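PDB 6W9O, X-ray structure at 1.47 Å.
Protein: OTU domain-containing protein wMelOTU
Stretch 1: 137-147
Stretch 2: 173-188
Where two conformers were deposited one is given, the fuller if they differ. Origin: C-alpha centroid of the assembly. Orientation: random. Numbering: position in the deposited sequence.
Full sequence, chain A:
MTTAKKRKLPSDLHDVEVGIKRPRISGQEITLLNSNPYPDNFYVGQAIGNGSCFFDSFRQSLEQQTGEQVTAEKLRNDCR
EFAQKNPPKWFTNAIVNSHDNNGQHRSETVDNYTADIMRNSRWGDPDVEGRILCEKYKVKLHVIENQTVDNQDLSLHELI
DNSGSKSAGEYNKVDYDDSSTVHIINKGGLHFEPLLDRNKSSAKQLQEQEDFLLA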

# COMPACT_ATOMS: atom_id res chain seq x y z
N TYR A 137 -0.39 -8.89 6.25
CA TYR A 137 -1.82 -8.72 6.52
C TYR A 137 -2.69 -9.59 5.65
O TYR A 137 -3.93 -9.56 5.81
CB TYR A 137 -2.22 -7.23 6.43
CG TYR A 137 -1.49 -6.46 7.52
CD1 TYR A 137 -1.96 -6.50 8.83
CD2 TYR A 137 -0.30 -5.74 7.27
CE1 TYR A 137 -1.31 -5.88 9.84
CE2 TYR A 137 0.36 -5.13 8.29
CZ TYR A 137 -0.15 -5.18 9.57
OH TYR A 137 0.52 -4.58 10.62
N LYS A 138 -2.08 -10.42 4.78
CA LYS A 138 -2.84 -11.41 3.99
C LYS A 138 -3.87 -10.70 3.12
O LYS A 138 -5.04 -11.08 3.04
CB LYS A 138 -3.46 -12.51 4.89
CG LYS A 138 -2.42 -13.11 5.85
CD LYS A 138 -2.55 -14.62 5.98
CE LYS A 138 -1.79 -15.07 7.23
NZ LYS A 138 -0.38 -15.45 6.93
N VAL A 139 -3.40 -9.62 2.54
CA VAL A 139 -4.17 -8.85 1.51
C VAL A 139 -3.47 -8.61 0.14
O VAL A 139 -2.22 -8.88 -0.18
CB VAL A 139 -4.61 -7.49 2.08
CG1 VAL A 139 -5.52 -7.64 3.28
CG2 VAL A 139 -3.42 -6.61 2.40
N LYS A 140 -4.33 -8.37 -0.83
CA LYS A 140 -3.80 -7.98 -2.15
C LYS A 140 -3.91 -6.48 -2.23
O LYS A 140 -4.88 -5.91 -1.73
CB LYS A 140 -4.65 -8.57 -3.28
CG LYS A 140 -4.60 -10.07 -3.34
CD LYS A 140 -5.88 -10.62 -3.96
CE LYS A 140 -6.90 -10.84 -2.83
NZ LYS A 140 -8.11 -11.66 -3.21
N LEU A 141 -2.93 -5.81 -2.84
CA LEU A 141 -2.93 -4.35 -2.93
C LEU A 141 -3.20 -3.96 -4.38
O LEU A 141 -2.41 -4.30 -5.29
CB LEU A 141 -1.56 -3.84 -2.52
CG LEU A 141 -1.32 -2.37 -2.83
CD1 LEU A 141 -2.31 -1.44 -2.14
CD2 LEU A 141 0.12 -1.99 -2.35
N HIS A 142 -4.29 -3.24 -4.63
CA HIS A 142 -4.64 -2.73 -5.95
C HIS A 142 -4.22 -1.27 -6.01
O HIS A 142 -4.58 -0.46 -5.12
CB HIS A 142 -6.17 -2.81 -6.07
CG HIS A 142 -6.74 -2.11 -7.26
ND1 HIS A 142 -7.93 -1.40 -7.16
CD2 HIS A 142 -6.29 -1.94 -8.53
CE1 HIS A 142 -8.21 -0.89 -8.36
NE2 HIS A 142 -7.22 -1.18 -9.20
N VAL A 143 -3.38 -0.93 -7.00
CA VAL A 143 -2.94 0.45 -7.22
C VAL A 143 -3.53 0.89 -8.54
O VAL A 143 -3.34 0.21 -9.56
CB VAL A 143 -1.41 0.54 -7.24
CG1 VAL A 143 -1.04 2.03 -7.35
CG2 VAL A 143 -0.78 -0.09 -5.99
N ILE A 144 -4.22 2.02 -8.54
CA ILE A 144 -4.64 2.65 -9.80
C ILE A 144 -3.56 3.68 -10.14
O ILE A 144 -3.36 4.62 -9.35
CB ILE A 144 -5.99 3.35 -9.64
CG1 ILE A 144 -7.07 2.34 -9.24
CG2 ILE A 144 -6.39 3.96 -10.97
CD1 ILE A 144 -8.53 2.97 -9.10
N GLU A 145 -2.84 3.47 -11.24
CA GLU A 145 -1.75 4.37 -11.63
C GLU A 145 -2.22 5.21 -12.79
O GLU A 145 -2.68 4.67 -13.80
CB GLU A 145 -0.57 3.55 -12.13
CG GLU A 145 0.10 2.70 -11.11
CD GLU A 145 1.47 2.19 -11.58
OE1 GLU A 145 2.01 2.71 -12.58
OE2 GLU A 145 2.03 1.29 -10.90
N ASN A 146 -2.04 6.51 -12.71
CA ASN A 146 -2.22 7.32 -13.90
C ASN A 146 -0.96 7.27 -14.76
O ASN A 146 0.15 7.15 -14.25
CB ASN A 146 -2.62 8.74 -13.52
CG ASN A 146 -4.03 8.77 -12.98
OD1 ASN A 146 -4.25 8.56 -11.78
ND2 ASN A 146 -4.99 8.96 -13.87
N GLN A 147 -1.16 7.27 -16.08
CA GLN A 147 -0.06 7.32 -17.04
C GLN A 147 -0.63 7.70 -18.39
O GLN A 147 -1.84 7.91 -18.51
CB GLN A 147 0.69 5.98 -17.13
N LYS A 173 -8.30 -10.03 -12.63
CA LYS A 173 -9.13 -8.84 -12.66
C LYS A 173 -9.28 -8.28 -11.26
O LYS A 173 -9.37 -9.02 -10.28
CB LYS A 173 -10.52 -9.17 -13.26
CG LYS A 173 -10.52 -9.76 -14.65
CD LYS A 173 -11.93 -9.80 -15.29
CE LYS A 173 -11.92 -10.37 -16.68
NZ LYS A 173 -11.63 -11.84 -16.73
N VAL A 174 -9.31 -6.95 -11.15
CA VAL A 174 -9.53 -6.34 -9.85
C VAL A 174 -10.94 -6.70 -9.40
O VAL A 174 -11.88 -6.59 -10.18
CB VAL A 174 -9.42 -4.81 -9.99
CG1 VAL A 174 -9.66 -4.13 -8.67
CG2 VAL A 174 -8.00 -4.45 -10.56
N ASP A 175 -11.08 -7.05 -8.13
CA ASP A 175 -12.39 -7.43 -7.59
C ASP A 175 -12.71 -6.37 -6.55
O ASP A 175 -12.11 -6.37 -5.47
CB ASP A 175 -12.26 -8.80 -6.92
CG ASP A 175 -13.58 -9.32 -6.41
OD1 ASP A 175 -14.54 -8.53 -6.28
OD2 ASP A 175 -13.65 -10.56 -6.21
N TYR A 176 -13.69 -5.50 -6.84
CA TYR A 176 -14.08 -4.45 -5.92
C TYR A 176 -15.05 -4.93 -4.85
O TYR A 176 -15.49 -4.10 -4.02
CB TYR A 176 -14.69 -3.30 -6.72
CG TYR A 176 -13.68 -2.50 -7.54
CD1 TYR A 176 -12.89 -1.54 -6.93
CD2 TYR A 176 -13.55 -2.69 -8.90
CE1 TYR A 176 -11.98 -0.77 -7.63
CE2 TYR A 176 -12.62 -1.92 -9.64
CZ TYR A 176 -11.88 -0.97 -8.97
OH TYR A 176 -10.95 -0.19 -9.69
N ASP A 177 -15.38 -6.22 -4.83
CA ASP A 177 -16.21 -6.80 -3.77
C ASP A 177 -15.43 -7.73 -2.88
O ASP A 177 -16.02 -8.46 -2.09
CB ASP A 177 -17.39 -7.55 -4.39
CG ASP A 177 -18.29 -6.63 -5.18
OD1 ASP A 177 -18.81 -5.65 -4.59
OD2 ASP A 177 -18.44 -6.81 -6.40
N ASP A 178 -14.12 -7.75 -2.98
CA ASP A 178 -13.27 -8.64 -2.20
C ASP A 178 -12.73 -7.90 -0.99
O ASP A 178 -11.91 -6.98 -1.12
CB ASP A 178 -12.09 -9.05 -3.09
CG ASP A 178 -11.07 -9.91 -2.34
OD1 ASP A 178 -9.91 -9.98 -2.81
OD2 ASP A 178 -11.42 -10.55 -1.31
N SER A 179 -13.11 -8.36 0.21
CA SER A 179 -12.63 -7.69 1.41
C SER A 179 -11.14 -7.88 1.64
O SER A 179 -10.57 -7.18 2.49
CB SER A 179 -13.42 -8.22 2.64
OG SER A 179 -13.15 -9.57 2.88
N SER A 180 -10.49 -8.80 0.93
CA SER A 180 -9.06 -8.99 1.10
C SER A 180 -8.24 -8.23 0.06
O SER A 180 -7.04 -8.45 -0.02
CB SER A 180 -8.70 -10.45 1.03
OG SER A 180 -9.28 -11.15 2.13
N THR A 181 -8.86 -7.35 -0.72
CA THR A 181 -8.09 -6.44 -1.59
C THR A 181 -8.18 -5.05 -0.96
O THR A 181 -9.29 -4.58 -0.67
CB THR A 181 -8.70 -6.40 -2.99
OG1 THR A 181 -8.55 -7.67 -3.62
CG2 THR A 181 -7.98 -5.37 -3.89
N VAL A 182 -7.03 -4.37 -0.79
CA VAL A 182 -7.02 -2.98 -0.39
C VAL A 182 -6.70 -2.14 -1.63
O VAL A 182 -6.16 -2.65 -2.64
CB VAL A 182 -6.02 -2.71 0.75
CG1 VAL A 182 -6.49 -3.47 2.03
CG2 VAL A 182 -4.67 -3.20 0.39
N HIS A 183 -7.08 -0.86 -1.61
CA HIS A 183 -7.07 -0.04 -2.83
C HIS A 183 -6.47 1.33 -2.57
O HIS A 183 -6.88 2.02 -1.64
CB HIS A 183 -8.52 0.22 -3.34
CG HIS A 183 -9.30 -1.04 -3.57
ND1 HIS A 183 -9.34 -1.67 -4.80
CD2 HIS A 183 -10.12 -1.74 -2.74
CE1 HIS A 183 -10.13 -2.75 -4.69
NE2 HIS A 183 -10.62 -2.79 -3.46
N ILE A 184 -5.52 1.73 -3.45
CA ILE A 184 -4.95 3.07 -3.36
C ILE A 184 -4.80 3.61 -4.76
O ILE A 184 -4.80 2.86 -5.75
CB ILE A 184 -3.60 3.10 -2.60
CG1 ILE A 184 -2.53 2.39 -3.45
CG2 ILE A 184 -3.73 2.46 -1.20
CD1 ILE A 184 -1.16 2.38 -2.71
N ILE A 185 -4.72 4.92 -4.85
CA ILE A 185 -4.59 5.59 -6.16
C ILE A 185 -3.30 6.38 -6.19
O ILE A 185 -2.90 6.99 -5.19
CB ILE A 185 -5.86 6.40 -6.50
CG1 ILE A 185 -5.80 7.02 -7.90
CG2 ILE A 185 -6.18 7.42 -5.45
CD1 ILE A 185 -7.28 7.28 -8.47
N ASN A 186 -2.60 6.28 -7.32
CA ASN A 186 -1.24 6.85 -7.51
C ASN A 186 -1.32 7.90 -8.61
O ASN A 186 -1.30 7.57 -9.80
CB ASN A 186 -0.33 5.69 -7.87
CG ASN A 186 1.12 6.08 -8.16
OD1 ASN A 186 1.79 5.40 -8.96
ND2 ASN A 186 1.60 7.16 -7.56
N LYS A 187 -1.40 9.18 -8.24
CA LYS A 187 -1.51 10.19 -9.30
C LYS A 187 -0.22 10.38 -10.10
O LYS A 187 -0.26 10.76 -11.26
CB LYS A 187 -2.00 11.51 -8.74
CG LYS A 187 -1.06 12.12 -7.74
CD LYS A 187 -1.50 13.58 -7.47
CE LYS A 187 -0.86 14.12 -6.21
NZ LYS A 187 -1.78 15.15 -5.57
N GLY A 188 0.91 10.06 -9.48
CA GLY A 188 2.20 10.27 -10.14
C GLY A 188 3.29 10.04 -9.12
O GLY A 188 3.04 10.14 -7.92
O HOH W 1 -7.32 -10.93 4.65
O HOH W 2 2.59 2.69 -7.95
O HOH W 3 1.06 7.27 -11.62

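Two neighbouring parallel strands show how a β-sheet sorts its residues: alternation sends successive side chains to opposite faces, and each face can then be furnished differently. In wMelOTU, strand 140-146 runs alongside the strand that begins at Thr-181, their axes crossing at only 21°; Lys-140 CA lies 4.6 Å from Thr-181 CA.

The part of one face formed by Leu-141, Val-143, Val-182 and Ile-184 is apolar and buried; toward its far end this face turns polar with Glu-145 and Asn-186. Leu-141 CD1 lies 3.9 Å from Val-182 CG2 and 4.0 Å from Ile-184 CD1, so a single methyl bridges two successive residues on this face of the partner strand. Val-143 CG2 meets Ile-184 CG1 at 4.0 Å, and Val-139, just before the strand, extends the row with its CG2 4.2 Å from Val-182 CG2. Branched aliphatic chains suit this place: they fill space beside the backbone and leave no polar group unsatisfied.

Between the faces runs the backbone ladder. In a parallel pair, alternate residues of one strand reach across with both N and O. Here Lys-140, His-142 and Ile-144 do so: His-142 N donates to Val-182 O (2.8 Å), while His-142 O accepts from Ile-184 N (2.9 Å), and the same pattern recurs at Lys-140 and Ile-144. Asn-146 N closes the series on Asn-186 O at 3.2 Å.

The other face mixes character. Ile-144 CB packs against Ile-185 CG1 at 4.1 Å, but the centre belongs to His-142, which has more area covered by the partner stretch than any other residue. Val-174 CG1 sits over one face of its imidazole, 3.6 Å from the ring centroid in a CH-π contact, and Tyr-176 OH approaches the ring edge, 3.1 Å from His-142 CE1. His-142 ND1 and His-183 ND1 share a 2.8 Å hydrogen bond, the rings meeting rim to rim with nearly perpendicular planes. Histidine thus offers both an apolar surface and polar edge atoms; its NE2 is bonded elsewhere in the structure.

At the start of the strands the contact turns ionic. The long side chain of Lys-140 brings NZ to within 2.5 Å of Asp-178 OD1, a very short salt bridge. The Asp-178 carboxylate is also held within its own stretch: OD1 accepts from Thr-181 OG1 (2.8 Å), and OD2 accepts from Ser-180 N (3.0 Å), within a type I turn leading into the strand. Nearby, water 1 links Lys-138 O (2.8 Å) to Ser-180 OG (3.2 Å). At the far end, water 3 lies 2.8 Å from Asn-146 O and 3.0 Å from Asn-186 O, within reach of both, so solvent adds to the last direct hydrogen bond.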